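PDB 5J90: RagB/SusD domain protein from Flavobacterium johnsoniae, which binds chitin and, as a SusD homolog, probably serves as a cell-surface lipoprotein in the uptake system through which the bacterium exploits this polymer. Local coordinates for residues V74-T77 with L81-N84; N106-K109 with F115-L118; A284-T289 with D366-S371. All coordinates share one frame; numbering follows the deposited sequence.

Contact 1 of 3, residues V74-T77 with L81-N84; sequences VNNT and LLDN
The carboxamide of Asn76 meets Leu81 and Leu82 on different sides of its plane. Its OD1 accepts the backbone N of Leu82 at 3.1 Å with an N-H...O angle of 160°, nearly straight, although the donor is tilted 22° from the carbonyl plane. The methyl Leu81 CD2 approaches from the other side of that plane, 3.6 Å from Asn76 OD1. At the nitrogen end of the same amide, ND2 donates to Asn86 OD1 and Leu55 O, so the group is held at both ends and its rotation is probably fixed. The second flat group, the amide of Asn75, turns back on its own segment: its OD1 takes Thr77 N and Thr77 OG1, each at 2.8 Å and in the carbonyl plane, and the bond from Thr77 N defines an Asx turn. This depends on chi1 of 60°, which sets CG of Asn75 between the backbone N and the carbonyl carbon; Asn75 ND2 is then taken by Phe70 O. Leu82 supplies the van der Waals part: CD1 makes the apolar touch, 3.6 Å from Asn75 CB, and CD2 has Val74 O as a neighbour at 3.9 Å. Leu82 is also the N-cap residue of helix 83-108, so the bond from its N ties the turn to the point where that helix begins. The whole unit follows strand 64-65 in the chain. Trp85 and Asn86 of the first turn of helix 83-108 touch it, and Ile59 and Trp60 of helix 57-60 pack on Thr77 and Leu81.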
# COMPACT_ATOMS: atom_id res chain seq x y z
N VAL A 74 13.64 -3.70 25.96
CA VAL A 74 13.14 -2.74 24.99
C VAL A 74 14.01 -2.87 23.75
O VAL A 74 15.10 -2.33 23.66
CB VAL A 74 13.20 -1.30 25.57
CG1 VAL A 74 12.74 -0.26 24.56
CG2 VAL A 74 12.37 -1.23 26.85
N ASN A 75 13.53 -3.64 22.77
CA ASN A 75 14.40 -4.04 21.67
C ASN A 75 13.57 -4.52 20.49
O ASN A 75 12.34 -4.39 20.51
CB ASN A 75 15.41 -5.10 22.15
CG ASN A 75 14.74 -6.35 22.69
OD1 ASN A 75 13.89 -6.94 22.02
ND2 ASN A 75 15.12 -6.77 23.90
N ASN A 76 14.21 -5.08 19.47
CA ASN A 76 13.49 -5.51 18.27
C ASN A 76 12.33 -6.44 18.59
O ASN A 76 11.30 -6.41 17.91
CB ASN A 76 14.42 -6.26 17.31
CG ASN A 76 15.28 -5.35 16.43
OD1 ASN A 76 15.18 -4.11 16.47
ND2 ASN A 76 16.13 -5.97 15.64
N THR A 77 12.48 -7.29 19.62
CA THR A 77 11.45 -8.29 19.93
C THR A 77 10.20 -7.67 20.55
O THR A 77 9.13 -8.28 20.53
CB THR A 77 11.96 -9.43 20.83
OG1 THR A 77 12.04 -8.99 22.19
CG2 THR A 77 13.33 -9.92 20.37
N LEU A 81 12.63 -0.78 17.53
CA LEU A 81 13.70 -1.14 16.60
C LEU A 81 15.00 -0.46 17.01
O LEU A 81 15.02 0.76 17.24
CB LEU A 81 13.33 -0.79 15.15
CG LEU A 81 12.08 -1.48 14.59
CD1 LEU A 81 11.94 -1.19 13.10
CD2 LEU A 81 12.12 -2.98 14.84
N LEU A 82 16.07 -1.24 17.10
CA LEU A 82 17.35 -0.72 17.60
C LEU A 82 18.32 -0.46 16.45
O LEU A 82 18.80 -1.39 15.81
CB LEU A 82 17.96 -1.68 18.63
CG LEU A 82 17.11 -1.93 19.88
CD1 LEU A 82 17.86 -2.82 20.87
CD2 LEU A 82 16.68 -0.63 20.56
N ASP A 83 18.58 0.82 16.19
CA ASP A 83 19.44 1.19 15.06
C ASP A 83 20.84 0.61 15.18
O ASP A 83 21.48 0.31 14.18
CB ASP A 83 19.53 2.72 14.93
CG ASP A 83 18.23 3.36 14.46
OD1 ASP A 83 17.19 2.66 14.33
OD2 ASP A 83 18.24 4.59 14.24
N ASN A 84 21.31 0.45 16.42
CA ASN A 84 22.64 -0.10 16.65
C ASN A 84 22.72 -1.59 16.30
O ASN A 84 23.80 -2.11 16.01
CB ASN A 84 23.11 0.16 18.09
CG ASN A 84 22.07 -0.24 19.13
OD1 ASN A 84 20.92 0.19 19.07
ND2 ASN A 84 22.48 -1.06 20.10

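Contact 2 of 3, residues N106-K109 with F115-L118; sequences NKSK and FYAL
Lys109 lays its aliphatic chain over one face of the Tyr116 ring, a CH-pi contact at the short turn of the helical hairpin formed by helices 83-108 and 113-134. The evidence is the position of Lys109 CG, 3.9 Å from the centroid of the Tyr116 ring and 20° off its normal, displaced toward the rim. Farther along the chain, CD of Lys109 lies 3.6 Å from CZ of Tyr116. A chi1 of 175°, with CG anti to the backbone N, carries the Tyr116 ring out beside Lys109, which points the same way. The extended lysine chain brings CE to 3.6 Å from Tyr116 OH; the bend at chi4 comes after it and turns only NZ. Beside this pair, nearer the backbones, Ser108 directs its CB at the opposing helix, and its OG comes within 3.3 Å of Tyr116 CB. Phe115 adds less: its CB is 4.3 Å from Ser108 CB, and its ring leads away to Phe33 and Phe184. Farther out, Ala117 and Leu118 pack on helix 154-177, which covers another side of helix 113-134, and Ile29 touches Lys107 and Ser108. The buried hydroxyl of Ser108 is satisfied within its own helix: OG donates to Ile104 O, whereas Tyr116 N, 3.4 Å from Ser108 OG, is too poorly angled to bond.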
# COMPACT_ATOMS: atom_id res chain seq x y z
N ASN A 106 31.94 -5.36 -13.28
CA ASN A 106 32.87 -4.46 -13.95
C ASN A 106 33.99 -5.21 -14.67
O ASN A 106 34.40 -4.84 -15.77
CB ASN A 106 33.46 -3.44 -12.97
CG ASN A 106 32.43 -2.49 -12.43
OD1 ASN A 106 31.40 -2.25 -13.06
ND2 ASN A 106 32.69 -1.93 -11.26
N LYS A 107 34.47 -6.28 -14.05
CA LYS A 107 35.59 -7.04 -14.59
C LYS A 107 35.15 -8.06 -15.64
O LYS A 107 35.94 -8.45 -16.51
CB LYS A 107 36.33 -7.78 -13.47
CG LYS A 107 36.99 -6.89 -12.43
CD LYS A 107 37.51 -7.75 -11.28
CE LYS A 107 38.14 -6.92 -10.18
NZ LYS A 107 38.54 -7.77 -9.02
N SER A 108 33.90 -8.51 -15.56
CA SER A 108 33.49 -9.67 -16.35
C SER A 108 32.45 -9.40 -17.43
O SER A 108 32.39 -10.13 -18.42
CB SER A 108 33.00 -10.80 -15.44
OG SER A 108 31.74 -10.49 -14.87
N LYS A 109 31.63 -8.37 -17.26
CA LYS A 109 30.58 -8.10 -18.23
C LYS A 109 31.16 -7.81 -19.62
O LYS A 109 31.99 -6.92 -19.78
CB LYS A 109 29.67 -6.96 -17.76
CG LYS A 109 28.46 -6.71 -18.66
CD LYS A 109 27.56 -5.63 -18.08
CE LYS A 109 26.35 -5.38 -18.96
NZ LYS A 109 26.75 -4.93 -20.31
N PHE A 115 30.76 -15.76 -15.68
CA PHE A 115 30.96 -15.26 -14.33
C PHE A 115 30.03 -14.08 -14.02
O PHE A 115 29.54 -13.94 -12.90
CB PHE A 115 32.42 -14.88 -14.09
CG PHE A 115 33.36 -16.05 -14.09
CD1 PHE A 115 33.35 -16.97 -13.05
CD2 PHE A 115 34.24 -16.25 -15.14
CE1 PHE A 115 34.21 -18.05 -13.05
CE2 PHE A 115 35.10 -17.34 -15.15
CZ PHE A 115 35.08 -18.24 -14.11
N TYR A 116 29.79 -13.23 -15.02
CA TYR A 116 28.84 -12.14 -14.86
C TYR A 116 27.45 -12.71 -14.53
O TYR A 116 26.81 -12.27 -13.58
CB TYR A 116 28.79 -11.28 -16.12
CG TYR A 116 27.75 -10.19 -16.11
CD1 TYR A 116 27.61 -9.32 -15.03
CD2 TYR A 116 26.91 -10.00 -17.20
CE1 TYR A 116 26.66 -8.31 -15.03
CE2 TYR A 116 25.96 -8.99 -17.22
CZ TYR A 116 25.84 -8.15 -16.13
OH TYR A 116 24.89 -7.15 -16.14
N ALA A 117 27.00 -13.67 -15.31
CA ALA A 117 25.71 -14.32 -15.06
C ALA A 117 25.60 -14.89 -13.65
O ALA A 117 24.60 -14.66 -12.96
CB ALA A 117 25.46 -15.42 -16.09
N LEU A 118 26.62 -15.61 -13.21
CA LEU A 118 26.59 -16.21 -11.89
C LEU A 118 26.55 -15.12 -10.81
O LEU A 118 25.85 -15.27 -9.80
CB LEU A 118 27.78 -17.16 -11.68
CG LEU A 118 27.65 -18.41 -12.56
CD1 LEU A 118 29.01 -19.09 -12.73
CD2 LEU A 118 26.65 -19.40 -11.96

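Contact 3 of 3, residues A284-T289 with D366-S371; sequences ASYFDT and DQRGVS
Arg368 crosses Tyr286 at about a right angle, and its side chain can be followed from the last turn of helix 353-368 to its tip. CB starts 4.4 Å from Ser285 OG. A bend at chi2 (-57°) then carries the chain across the end of the tyrosine, bringing CD to the ring's edge, in plane, 4.0 Å from Tyr286 CE1. Beyond it the guanidinium presents a face to that same carbon: CE1 sits 3.5 Å above the guanidinium plane, over its centre, and the two planes are 73° apart. The ring therefore meets the cation edge-on, and this is not a face-to-face stack. NE stands 3.4 Å from Tyr286 OH. At the tip, NH2 donates to Ala427 O and Phe429 O, while Tyr286 OH bonds to Ile426 O, so both side chains end on carbonyls at the close of helix 413-428; Phe429 also stacks on the Tyr286 ring. Nearer the backbone, one water is shared by Ser285 OG (2.8 Å) and Arg368 O, to which it donates at 3.2 Å. Gly369, with positive phi, forms a Schellman motif with the last turn, its N bonding to Asp366 O. A leucine in place of this arginine would probably leave the carbonyls of Ala427 and Phe429 without this donor and the edge of Tyr286 without its flat neighbour. Chemically, the join between the helix ends is polar and partly water-mediated, and the two carbonyls at NH2 would be expected to help stabilise the positive charge of the guanidinium.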
# COMPACT_ATOMS: atom_id res chain seq x y z
N ALA A 284 12.29 -33.09 15.93
CA ALA A 284 13.44 -33.68 16.61
C ALA A 284 14.77 -33.17 16.07
O ALA A 284 15.74 -33.05 16.82
CB ALA A 284 13.37 -35.20 16.54
N SER A 285 14.84 -32.88 14.78
CA SER A 285 16.07 -32.33 14.23
C SER A 285 16.06 -30.80 14.26
O SER A 285 17.12 -30.18 14.26
CB SER A 285 16.36 -32.85 12.83
OG SER A 285 15.35 -32.46 11.90
N TYR A 286 14.87 -30.20 14.29
CA TYR A 286 14.77 -28.74 14.35
C TYR A 286 15.20 -28.20 15.71
O TYR A 286 15.82 -27.13 15.79
CB TYR A 286 13.34 -28.26 14.07
CG TYR A 286 12.90 -28.27 12.62
CD1 TYR A 286 13.62 -28.94 11.64
CD2 TYR A 286 11.74 -27.59 12.24
CE1 TYR A 286 13.21 -28.94 10.31
CE2 TYR A 286 11.32 -27.59 10.92
CZ TYR A 286 12.05 -28.25 9.97
OH TYR A 286 11.65 -28.25 8.65
N PHE A 287 14.87 -28.94 16.77
CA PHE A 287 15.06 -28.49 18.14
C PHE A 287 15.62 -29.59 19.03
O PHE A 287 15.49 -30.77 18.72
CB PHE A 287 13.74 -27.98 18.71
CG PHE A 287 13.11 -26.91 17.86
CD1 PHE A 287 13.68 -25.65 17.80
CD2 PHE A 287 11.98 -27.17 17.11
CE1 PHE A 287 13.14 -24.65 17.01
CE2 PHE A 287 11.42 -26.18 16.30
CZ PHE A 287 12.00 -24.92 16.25
N ASP A 288 16.25 -29.19 20.13
CA ASP A 288 16.69 -30.14 21.15
C ASP A 288 15.67 -30.16 22.28
O ASP A 288 15.01 -29.17 22.56
CB ASP A 288 18.05 -29.72 21.73
CG ASP A 288 19.19 -29.83 20.74
OD1 ASP A 288 19.12 -30.68 19.82
OD2 ASP A 288 20.17 -29.07 20.88
N THR A 289 15.55 -31.30 22.95
CA THR A 289 14.70 -31.34 24.13
C THR A 289 15.25 -30.41 25.22
O THR A 289 16.47 -30.18 25.30
CB THR A 289 14.52 -32.77 24.69
OG1 THR A 289 15.80 -33.36 24.94
CG2 THR A 289 13.78 -33.63 23.68
N ASP A 366 11.53 -35.93 3.32
CA ASP A 366 12.70 -36.61 2.78
C ASP A 366 13.98 -35.84 3.08
O ASP A 366 15.00 -36.43 3.45
CB ASP A 366 12.55 -36.82 1.27
CG ASP A 366 11.49 -37.84 0.91
OD1 ASP A 366 11.05 -38.61 1.80
OD2 ASP A 366 11.10 -37.87 -0.27
N GLN A 367 13.91 -34.52 2.94
CA GLN A 367 15.08 -33.68 3.18
C GLN A 367 15.57 -33.81 4.62
O GLN A 367 16.79 -33.81 4.87
CB GLN A 367 14.76 -32.22 2.87
CG GLN A 367 15.99 -31.35 2.86
CD GLN A 367 15.71 -29.93 2.42
OE1 GLN A 367 14.64 -29.37 2.67
NE2 GLN A 367 16.69 -29.33 1.76
N ARG A 368 14.64 -33.95 5.55
CA ARG A 368 14.98 -34.03 6.97
C ARG A 368 15.19 -35.47 7.45
O ARG A 368 15.53 -35.69 8.60
CB ARG A 368 13.90 -33.35 7.82
CG ARG A 368 13.53 -31.95 7.35
CD ARG A 368 14.72 -31.01 7.30
NE ARG A 368 14.27 -29.65 7.03
CZ ARG A 368 15.01 -28.56 7.23
NH1 ARG A 368 16.24 -28.66 7.70
NH2 ARG A 368 14.50 -27.37 6.96
N GLY A 369 14.99 -36.44 6.56
CA GLY A 369 15.26 -37.84 6.89
C GLY A 369 14.24 -38.47 7.82
O GLY A 369 14.58 -39.39 8.58
N VAL A 370 13.00 -38.00 7.78
CA VAL A 370 11.96 -38.56 8.63
C VAL A 370 10.91 -39.31 7.82
O VAL A 370 10.64 -38.98 6.66
CB VAL A 370 11.28 -37.49 9.52
CG1 VAL A 370 12.27 -36.94 10.54
CG2 VAL A 370 10.70 -36.37 8.67
N SER A 371 10.34 -40.34 8.44
CA SER A 371 9.31 -41.13 7.80
C SER A 371 7.94 -40.66 8.26
O SER A 371 7.83 -39.79 9.13
CB SER A 371 9.51 -42.61 8.14
OG SER A 371 9.48 -42.80 9.54
O HOH W 1 16.89 -32.94 9.62

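How the contacts relate
All three contacts are partly buried, neither deep core nor bare surface; contact 2 lies farthest from the chain's centre, at about 26 Å against about 20 Å for the others. Contacts 1 and 2 share helix 83-108, the first at its start and the second at its end, with centres about 38 Å apart. Both are local, closing over three and five intervening residues, whereas contact 3 brings together helix ends separated by 76. Their chemistry differs accordingly: an amide-to-backbone bond meets the start of a helix in contact 1, apolar chain on ring dominates in contact 2, and contact 3 relies on a guanidinium, backbone carbonyls and a water. None touches another.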